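Local coordinates for 5' nucleotidase family protein (Staphylococcus aureus subsp. aureus, PDB 4Q7F) that belongs to the 5'-nucleotidase family and holds a manganese and a magnesium ion in a calcineurin-like phosphoesterase domain that is followed by a 5'-nucleotidase C-terminal domain, at residues A[169-172]-A[173-177]; A[80-83]-A[84-88]; A[112-115]-A[116-120]. All blocks are in the same frame, centred on the assembly; numbering follows the deposited sequence. Where two conformers were deposited one is given.

Interaction 1. Residues A[169-172]-A[173-177]; sequences HWEQ and PEHIQ. With 3D1 ((2R,3S,5R)-5-(6-amino-9H-purin-9-yl)-tetrahydro-2-(hydroxymethyl)furan-3-ol), chain D.
One face of the H175 imidazole carries the aliphatic part of Q172, while the carboxylate of E171 sits at the ring's edge. Q172 CB lies over the ring in a CH-pi contact, 3.6 Å from the centroid and 19° off the ring normal. Farther along the same side chain, Q172 CG rests 3.3 Å from H175 CE1. In the conformer described, the Q172 chain bends at its second torsion (chi2 -77°) and its amide plane stands nearly upright to the imidazole, NE2 being hydrogen-bonded to T389 OG1. At the edge, H175 ND1 donates to E171 OE1 over 3.0 Å, a His-carboxylate hydrogen bond. The same oxygen accepts from the backbone N of Q172 at 2.8 Å. The two donors approach E171 OE1 from opposite faces of the carboxylate plane, which should limit how far that group can turn. These side chains meet where a loop following strand 155-163 winds into the short, weakly bonded helix 173-176, within the calcineurin-like phosphoesterase domain. Backbone bonds of the i to i+3 kind mark the turn: H175 N donates to Q172 O at 3.0 Å, and I176 N to P173 O. Nearer the backbone, E171 CG packs on I176 CG2, 3.7 Å away. E171 is buried, and its other oxygen, OE2, is hydrogen-bonded to N113 ND2, so both carboxylate oxygens have partners. On the loop side, the W170 indole belongs to the 3D1 pocket. C5' of 3D1 lies over one indole face, toward the rim, and W170 CZ2 comes within 3.5 Å of O5' of 3D1. Y477 and H247, also pocket residues, bring their rings against the same indole, with the Y477 plane almost parallel to it.

Interaction 2. Residues A[80-83]-A[84-88]; sequences CNYL and IAHSG
Helix 78-85 ends in a turn where Y82 and H86, four residues apart, lay their rings together in an offset stack. The centroids are 4.0 Å apart and the planes are inclined by 22°. Overlap is greatest toward the rims, with H86 CE1 over Y82 CE1 at 3.3 Å. The imidazole is fixed at its edge as well as on its face, since H86 ND1 donates to Y82 O over 2.9 Å with that oxygen close to the ring plane. Thus a single histidine side chain touches both the ring of Y82 and its backbone carbonyl. The tyrosine ring is brought to this position by a first torsion of 176°, which sets CG opposite the backbone N. H86 is the first residue to leave helical backbone angles, and the bonding changes accordingly. Upstream, I84 N to C80 O and A85 N to N81 O are ordinary alpha-helical bonds, the latter 3.0 Å long. Downstream, G88 N reaches back five residues to L83 O at 2.9 Å, and H86 N adds only weak bonds to Y82 O and L83 O. The positive phi of G88 (75°) suits glycine. In the fold, this helix end, part of the calcineurin-like phosphoesterase domain, packs against helix 304-317 from later in the chain, whose W316 meets both the Y82 and H86 rings edge-to-face. The buried L83 side chain turns instead to P92 and L93 of helix 91-99. A water molecule bridges the turn: it donates to L83 O at 3.0 Å and accepts a weak bond from S87 N.

Interaction 3. Residues A[112-115]-A[116-120]; sequences FNYG and LPYLK
The methyl CD2 of L119 is a bump set over one face of the F112 ring, 3.9 Å from its centroid, in a CH-pi contact at the start of helix 116-125, which a type I beta turn from F112 to G115 leads into. L116 places its CD1 at the edge of the same ring, 4.1 Å from F112 CE1, so the two leucines border the phenyl group in different ways. L179 and I135, from neighbouring strands, also touch F112. On another flank of the turn, the Y114 and Y118 side chains run alongside each other. Y114 CB packs against Y118 CD2 at 3.6 Å, and beyond it the edge of the Y114 ring is directed at the face of Y118, offset, with the planes 67° apart. An extended first torsion (chi1 -174°) turns the Y118 ring back along the Y114 side chain. G115, the N-cap residue, joins the turn to the helix at backbone angles that suit glycine (phi 102°): a CB there would be pressed against the carbonyl O of Y114 and the backbone N of L116. G115 O accepts the first-turn bond from L119 N at 3.2 Å. A water molecule bridges the junction, donating to Y114 O and accepting from Y118 N at 2.8 Å.

Overall arrangement
From the N terminus the three contacts follow in series, neither nested nor crossed, and each joins adjoining residues rather than closing a long loop. Interaction 2 ends helix 78-85, interaction 3 begins helix 116-125, and interaction 1 winds a loop after strand 155-163 into helix 173-176. In space, interaction 3 lies between the others, with centres about 13 Å from interaction 2 and about 10 Å from interaction 1. I84 meets both Y114 and Y118, linking helix 78-85 to helix 116-125. On the other flank, H175 packs on the backbone of 112-113. N113 is also hydrogen-bonded to H110, which binds 3D1, consistent with a second-shell place for the turn beside the ligand pocket.

Interaction 1. Residues A[169-172]-A[173-177]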
loop_
_atom_site.group_PDB
_atom_site.type_symbol
_atom_site.label_atom_id
_atom_site.label_comp_id
_atom_site.label_asym_id
_atom_site.label_seq_id
_atom_site.Cartn_x
_atom_site.Cartn_y
_atom_site.Cartn_z
ATOM N N HIS A 169 6.823 -8.137 -7.732
ATOM C CA HIS A 169 7.556 -6.893 -7.949
ATOM C C HIS A 169 7.744 -6.075 -6.677
ATOM O O HIS A 169 8.415 -5.040 -6.716
ATOM C CB HIS A 169 6.827 -6.033 -8.973
ATOM C CG HIS A 169 6.807 -6.621 -10.349
ATOM N ND1 HIS A 169 7.633 -6.176 -11.353
ATOM C CD2 HIS A 169 6.062 -7.616 -10.886
ATOM C CE1 HIS A 169 7.404 -6.873 -12.452
ATOM N NE2 HIS A 169 6.449 -7.746 -12.197
ATOM N N TRP A 170 7.198 -6.544 -5.549
ATOM C CA TRP A 170 7.296 -5.785 -4.301
ATOM C C TRP A 170 7.790 -6.526 -3.054
ATOM O O TRP A 170 8.537 -5.978 -2.242
ATOM C CB TRP A 170 5.906 -5.228 -3.903
ATOM C CG TRP A 170 5.159 -4.481 -4.987
ATOM C CD1 TRP A 170 5.660 -3.500 -5.819
ATOM C CD2 TRP A 170 3.777 -4.621 -5.319
ATOM N NE1 TRP A 170 4.666 -3.049 -6.663
ATOM C CE2 TRP A 170 3.503 -3.721 -6.369
ATOM C CE3 TRP A 170 2.733 -5.433 -4.830
ATOM C CZ2 TRP A 170 2.238 -3.613 -6.940
ATOM C CZ3 TRP A 170 1.490 -5.322 -5.402
ATOM C CH2 TRP A 170 1.249 -4.434 -6.449
ATOM N N GLU A 171 7.347 -7.755 -2.904
ATOM C CA GLU A 171 7.531 -8.487 -1.655
ATOM C C GLU A 171 8.896 -9.153 -1.460
ATOM O O GLU A 171 9.624 -9.383 -2.425
ATOM C CB GLU A 171 6.390 -9.538 -1.563
ATOM C CG GLU A 171 6.252 -10.216 -0.210
ATOM C CD GLU A 171 6.121 -9.189 0.900
ATOM O OE1 GLU A 171 7.115 -9.023 1.657
ATOM O OE2 GLU A 171 5.075 -8.497 0.939
ATOM N N GLN A 172 9.231 -9.425 -0.197
ATOM C CA GLN A 172 10.429 -10.163 0.154
ATOM C C GLN A 172 10.322 -11.499 -0.577
ATOM O O GLN A 172 9.267 -12.142 -0.495
ATOM C CB GLN A 172 10.441 -10.474 1.650
ATOM C CG GLN A 172 10.500 -9.293 2.595
ATOM C CD GLN A 172 11.879 -8.701 2.694
ATOM O OE1 GLN A 172 12.695 -8.842 1.784
ATOM N NE2 GLN A 172 12.152 -8.027 3.802
ATOM N N PRO A 173 11.383 -11.917 -1.295
ATOM C CA PRO A 173 11.375 -13.224 -1.997
ATOM C C PRO A 173 11.078 -14.400 -1.064
ATOM O O PRO A 173 10.303 -15.283 -1.402
ATOM C CB PRO A 173 12.795 -13.338 -2.545
ATOM C CG PRO A 173 13.226 -11.942 -2.728
ATOM C CD PRO A 173 12.626 -11.176 -1.575
ATOM N N GLU A 174 11.674 -14.390 0.113
ATOM C CA GLU A 174 11.438 -15.466 1.068
ATOM C C GLU A 174 9.970 -15.556 1.511
ATOM O O GLU A 174 9.516 -16.632 1.878
ATOM C CB GLU A 174 12.396 -15.399 2.277
ATOM C CG GLU A 174 12.530 -14.075 3.020
ATOM C CD GLU A 174 13.510 -13.081 2.373
ATOM O OE1 GLU A 174 13.498 -12.895 1.144
ATOM O OE2 GLU A 174 14.286 -12.453 3.113
ATOM N N HIS A 175 9.222 -14.447 1.456
ATOM C CA HIS A 175 7.817 -14.463 1.853
ATOM C C HIS A 175 6.871 -15.080 0.829
ATOM O O HIS A 175 5.768 -15.479 1.191
ATOM C CB HIS A 175 7.284 -13.073 2.205
ATOM C CG HIS A 175 7.950 -12.448 3.382
ATOM N ND1 HIS A 175 7.842 -11.104 3.668
ATOM C CD2 HIS A 175 8.786 -12.964 4.307
ATOM C CE1 HIS A 175 8.540 -10.833 4.753
ATOM N NE2 HIS A 175 9.136 -11.939 5.148
ATOM N N ILE A 176 7.293 -15.178 -0.426
ATOM C CA ILE A 176 6.413 -15.702 -1.470
ATOM C C ILE A 176 6.997 -16.833 -2.301
ATOM O O ILE A 176 6.401 -17.213 -3.301
ATOM C CB ILE A 176 6.014 -14.591 -2.463
ATOM C CG1 ILE A 176 7.265 -14.029 -3.170
ATOM C CG2 ILE A 176 5.298 -13.472 -1.744
ATOM C CD1 ILE A 176 6.954 -13.029 -4.258
ATOM N N GLN A 177 8.139 -17.366 -1.880
ATOM C CA GLN A 177 8.893 -18.379 -2.661
ATOM C C GLN A 177 8.127 -19.615 -3.167
ATOM O O GLN A 177 8.474 -20.165 -4.215
ATOM C CB GLN A 177 10.199 -18.778 -1.916
ATOM C CG GLN A 177 10.024 -19.354 -0.506
ATOM C CD GLN A 177 9.525 -20.791 -0.489
ATOM O OE1 GLN A 177 9.784 -21.567 -1.412
ATOM N NE2 GLN A 177 8.836 -21.163 0.581
HETATM O "O5'" 3D1 D . 1.700 -0.409 -5.763
HETATM C "C5'" 3D1 D . 2.710 -0.342 -4.760
HETATM C "C4'" 3D1 D . 2.176 -0.842 -3.429
HETATM O "O4'" 3D1 D . 3.300 -0.995 -2.575
HETATM C "C1'" 3D1 D . 3.290 -0.042 -1.508
HETATM N N9 3D1 D . 4.665 0.497 -1.319
HETATM C C4 3D1 D . 5.562 -0.128 -0.569
HETATM N N3 3D1 D . 5.538 -1.269 0.157
HETATM C C2 3D1 D . 6.630 -1.668 0.836
HETATM N N1 3D1 D . 7.800 -0.973 0.825
HETATM C C6 3D1 D . 7.954 0.182 0.137
HETATM N N6 3D1 D . 9.144 0.843 0.151
HETATM C C5 3D1 D . 6.796 0.672 -0.640
HETATM N N7 3D1 D . 6.519 1.730 -1.430
HETATM C C8 3D1 D . 5.233 1.613 -1.848
HETATM C "C2'" 3D1 D . 2.202 0.970 -1.839
HETATM C "C3'" 3D1 D . 1.265 0.120 -2.677
HETATM O "O3'" 3D1 D . 0.398 -0.615 -1.787
#

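Interaction 2. Residues A[80-83]-A[84-88]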
loop_
_atom_site.group_PDB
_atom_site.type_symbol
_atom_site.label_atom_id
_atom_site.label_comp_id
_atom_site.label_asym_id
_atom_site.label_seq_id
_atom_site.Cartn_x
_atom_site.Cartn_y
_atom_site.Cartn_z
ATOM N N CYS A 80 0.064 -2.012 13.717
ATOM C CA CYS A 80 0.659 -3.192 13.117
ATOM C C CYS A 80 2.131 -3.339 13.601
ATOM O O CYS A 80 2.538 -4.437 13.999
ATOM C CB CYS A 80 0.508 -3.143 11.605
ATOM S SG CYS A 80 -1.225 -3.239 11.052
ATOM N N ASN A 81 2.913 -2.245 13.605
ATOM C CA ASN A 81 4.278 -2.303 14.142
ATOM C C ASN A 81 4.261 -2.781 15.581
ATOM O O ASN A 81 5.069 -3.642 15.976
ATOM C CB ASN A 81 4.978 -0.949 14.127
ATOM C CG ASN A 81 5.133 -0.395 12.741
ATOM O OD1 ASN A 81 4.149 -0.156 12.046
ATOM N ND2 ASN A 81 6.366 -0.136 12.343
ATOM N N TYR A 82 3.358 -2.190 16.362
ATOM C CA TYR A 82 3.190 -2.537 17.773
ATOM C C TYR A 82 2.971 -4.033 17.964
ATOM O O TYR A 82 3.588 -4.646 18.840
ATOM C CB TYR A 82 2.035 -1.739 18.378
ATOM C CG TYR A 82 1.725 -2.100 19.822
ATOM C CD1 TYR A 82 2.360 -1.449 20.868
ATOM C CD2 TYR A 82 0.802 -3.080 20.129
ATOM C CE1 TYR A 82 2.094 -1.769 22.185
ATOM C CE2 TYR A 82 0.538 -3.422 21.446
ATOM C CZ TYR A 82 1.192 -2.762 22.468
ATOM O OH TYR A 82 0.927 -3.076 23.777
ATOM N N LEU A 83 2.109 -4.622 17.145
ATOM C CA LEU A 83 1.806 -6.053 17.249
ATOM C C LEU A 83 3.008 -6.940 17.001
ATOM O O LEU A 83 3.225 -7.901 17.746
ATOM C CB LEU A 83 0.688 -6.458 16.288
ATOM C CG LEU A 83 -0.692 -5.850 16.544
ATOM C CD1 LEU A 83 -1.614 -6.251 15.411
ATOM C CD2 LEU A 83 -1.266 -6.253 17.888
ATOM N N ILE A 84 3.783 -6.625 15.963
ATOM C CA ILE A 84 4.950 -7.403 15.631
ATOM C C ILE A 84 5.952 -7.296 16.769
ATOM O O ILE A 84 6.551 -8.302 17.163
ATOM C CB ILE A 84 5.637 -6.939 14.323
ATOM C CG1 ILE A 84 4.684 -7.049 13.117
ATOM C CG2 ILE A 84 6.887 -7.780 14.074
ATOM C CD1 ILE A 84 4.204 -8.457 12.803
ATOM N N ALA A 85 6.108 -6.081 17.304
ATOM C CA ALA A 85 7.047 -5.827 18.382
ATOM C C ALA A 85 6.635 -6.427 19.721
ATOM O O ALA A 85 7.468 -6.552 20.599
ATOM C CB ALA A 85 7.276 -4.319 18.539
ATOM N N HIS A 86 5.371 -6.776 19.905
ATOM C CA HIS A 86 4.966 -7.362 21.187
ATOM C C HIS A 86 4.767 -8.869 21.114
ATOM O O HIS A 86 5.744 -9.599 21.245
ATOM C CB HIS A 86 3.830 -6.572 21.804
ATOM C CG HIS A 86 4.298 -5.249 22.309
ATOM N ND1 HIS A 86 4.644 -4.220 21.461
ATOM C CD2 HIS A 86 4.595 -4.823 23.561
ATOM C CE1 HIS A 86 5.098 -3.202 22.171
ATOM N NE2 HIS A 86 5.069 -3.537 23.449
ATOM N N SER A 87 3.572 -9.376 20.877
ATOM C CA SER A 87 3.474 -10.844 20.832
ATOM C C SER A 87 3.953 -11.448 19.507
ATOM O O SER A 87 4.212 -12.647 19.426
ATOM C CB SER A 87 2.054 -11.297 21.122
ATOM O OG SER A 87 1.657 -10.861 22.406
ATOM N N GLY A 88 4.107 -10.615 18.481
ATOM C CA GLY A 88 4.430 -11.112 17.155
ATOM C C GLY A 88 3.148 -11.734 16.585
ATOM O O GLY A 88 3.143 -12.258 15.482
HETATM O O HOH W 1 0.946 -9.065 19.300
#

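Interaction 3. Residues A[112-115]-A[116-120]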
loop_
_atom_site.group_PDB
_atom_site.type_symbol
_atom_site.label_atom_id
_atom_site.label_comp_id
_atom_site.label_asym_id
_atom_site.label_seq_id
_atom_site.Cartn_x
_atom_site.Cartn_y
_atom_site.Cartn_z
ATOM N N PHE A 112 1.209 -10.131 2.869
ATOM C CA PHE A 112 2.422 -10.934 2.797
ATOM C C PHE A 112 3.656 -10.263 3.441
ATOM O O PHE A 112 4.671 -10.923 3.647
ATOM C CB PHE A 112 2.715 -11.273 1.319
ATOM C CG PHE A 112 1.620 -12.084 0.661
ATOM C CD1 PHE A 112 1.640 -13.480 0.715
ATOM C CD2 PHE A 112 0.551 -11.455 0.013
ATOM C CE1 PHE A 112 0.639 -14.233 0.119
ATOM C CE2 PHE A 112 -0.470 -12.204 -0.566
ATOM C CZ PHE A 112 -0.410 -13.594 -0.535
ATOM N N ASN A 113 3.550 -8.968 3.769
ATOM C CA ASN A 113 4.653 -8.176 4.316
ATOM C C ASN A 113 5.374 -8.752 5.518
ATOM O O ASN A 113 6.509 -8.396 5.751
ATOM C CB ASN A 113 4.175 -6.766 4.753
ATOM C CG ASN A 113 4.001 -5.776 3.594
ATOM O OD1 ASN A 113 3.708 -4.600 3.844
ATOM N ND2 ASN A 113 4.211 -6.215 2.354
ATOM N N TYR A 114 4.709 -9.580 6.313
ATOM C CA TYR A 114 5.339 -10.128 7.512
ATOM C C TYR A 114 5.627 -11.618 7.425
ATOM O O TYR A 114 5.889 -12.260 8.444
ATOM C CB TYR A 114 4.442 -9.867 8.727
ATOM C CG TYR A 114 4.158 -8.402 9.002
ATOM C CD1 TYR A 114 5.174 -7.540 9.388
ATOM C CD2 TYR A 114 2.868 -7.891 8.898
ATOM C CE1 TYR A 114 4.921 -6.211 9.654
ATOM C CE2 TYR A 114 2.597 -6.561 9.165
ATOM C CZ TYR A 114 3.619 -5.725 9.546
ATOM O OH TYR A 114 3.343 -4.398 9.822
ATOM N N GLY A 115 5.584 -12.175 6.219
ATOM C CA GLY A 115 5.854 -13.593 6.034
ATOM C C GLY A 115 4.616 -14.448 5.854
ATOM O O GLY A 115 3.522 -14.096 6.306
ATOM N N LEU A 116 4.798 -15.604 5.211
ATOM C CA LEU A 116 3.696 -16.481 4.925
ATOM C C LEU A 116 3.104 -17.137 6.176
ATOM O O LEU A 116 1.886 -17.233 6.276
ATOM C CB LEU A 116 4.087 -17.513 3.865
ATOM C CG LEU A 116 2.916 -18.244 3.208
ATOM C CD1 LEU A 116 1.968 -17.241 2.569
ATOM C CD2 LEU A 116 3.405 -19.261 2.168
ATOM N N PRO A 117 3.954 -17.591 7.134
ATOM C CA PRO A 117 3.424 -18.187 8.360
ATOM C C PRO A 117 2.565 -17.216 9.181
ATOM O O PRO A 117 1.557 -17.624 9.765
ATOM C CB PRO A 117 4.686 -18.585 9.148
ATOM C CG PRO A 117 5.743 -18.728 8.130
ATOM C CD PRO A 117 5.420 -17.719 7.055
ATOM N N TYR A 118 2.969 -15.956 9.239
ATOM C CA TYR A 118 2.203 -14.944 9.947
ATOM C C TYR A 118 0.819 -14.815 9.275
ATOM O O TYR A 118 -0.196 -14.841 9.947
ATOM C CB TYR A 118 2.954 -13.628 9.944
ATOM C CG TYR A 118 2.322 -12.531 10.764
ATOM C CD1 TYR A 118 2.519 -12.458 12.145
ATOM C CD2 TYR A 118 1.569 -11.542 10.158
ATOM C CE1 TYR A 118 1.954 -11.434 12.885
ATOM C CE2 TYR A 118 1.024 -10.519 10.880
ATOM C CZ TYR A 118 1.207 -10.470 12.242
ATOM O OH TYR A 118 0.636 -9.433 12.938
ATOM N N LEU A 119 0.796 -14.767 7.940
ATOM C CA LEU A 119 -0.464 -14.678 7.193
ATOM C C LEU A 119 -1.347 -15.911 7.417
ATOM O O LEU A 119 -2.533 -15.784 7.759
ATOM C CB LEU A 119 -0.201 -14.494 5.705
ATOM C CG LEU A 119 -1.448 -14.428 4.817
ATOM C CD1 LEU A 119 -2.408 -13.337 5.291
ATOM C CD2 LEU A 119 -1.070 -14.218 3.362
ATOM N N LYS A 120 -0.766 -17.101 7.242
ATOM C CA LYS A 120 -1.520 -18.339 7.417
ATOM C C LYS A 120 -2.139 -18.416 8.812
ATOM O O LYS A 120 -3.316 -18.781 8.950
ATOM C CB LYS A 120 -0.656 -19.573 7.142
ATOM C CG LYS A 120 -0.239 -19.762 5.681
ATOM C CD LYS A 120 0.446 -21.106 5.502
ATOM C CE LYS A 120 0.830 -21.371 4.058
ATOM N NZ LYS A 120 1.606 -22.644 3.915
HETATM O O HOH W 2 5.621 -15.166 8.633
#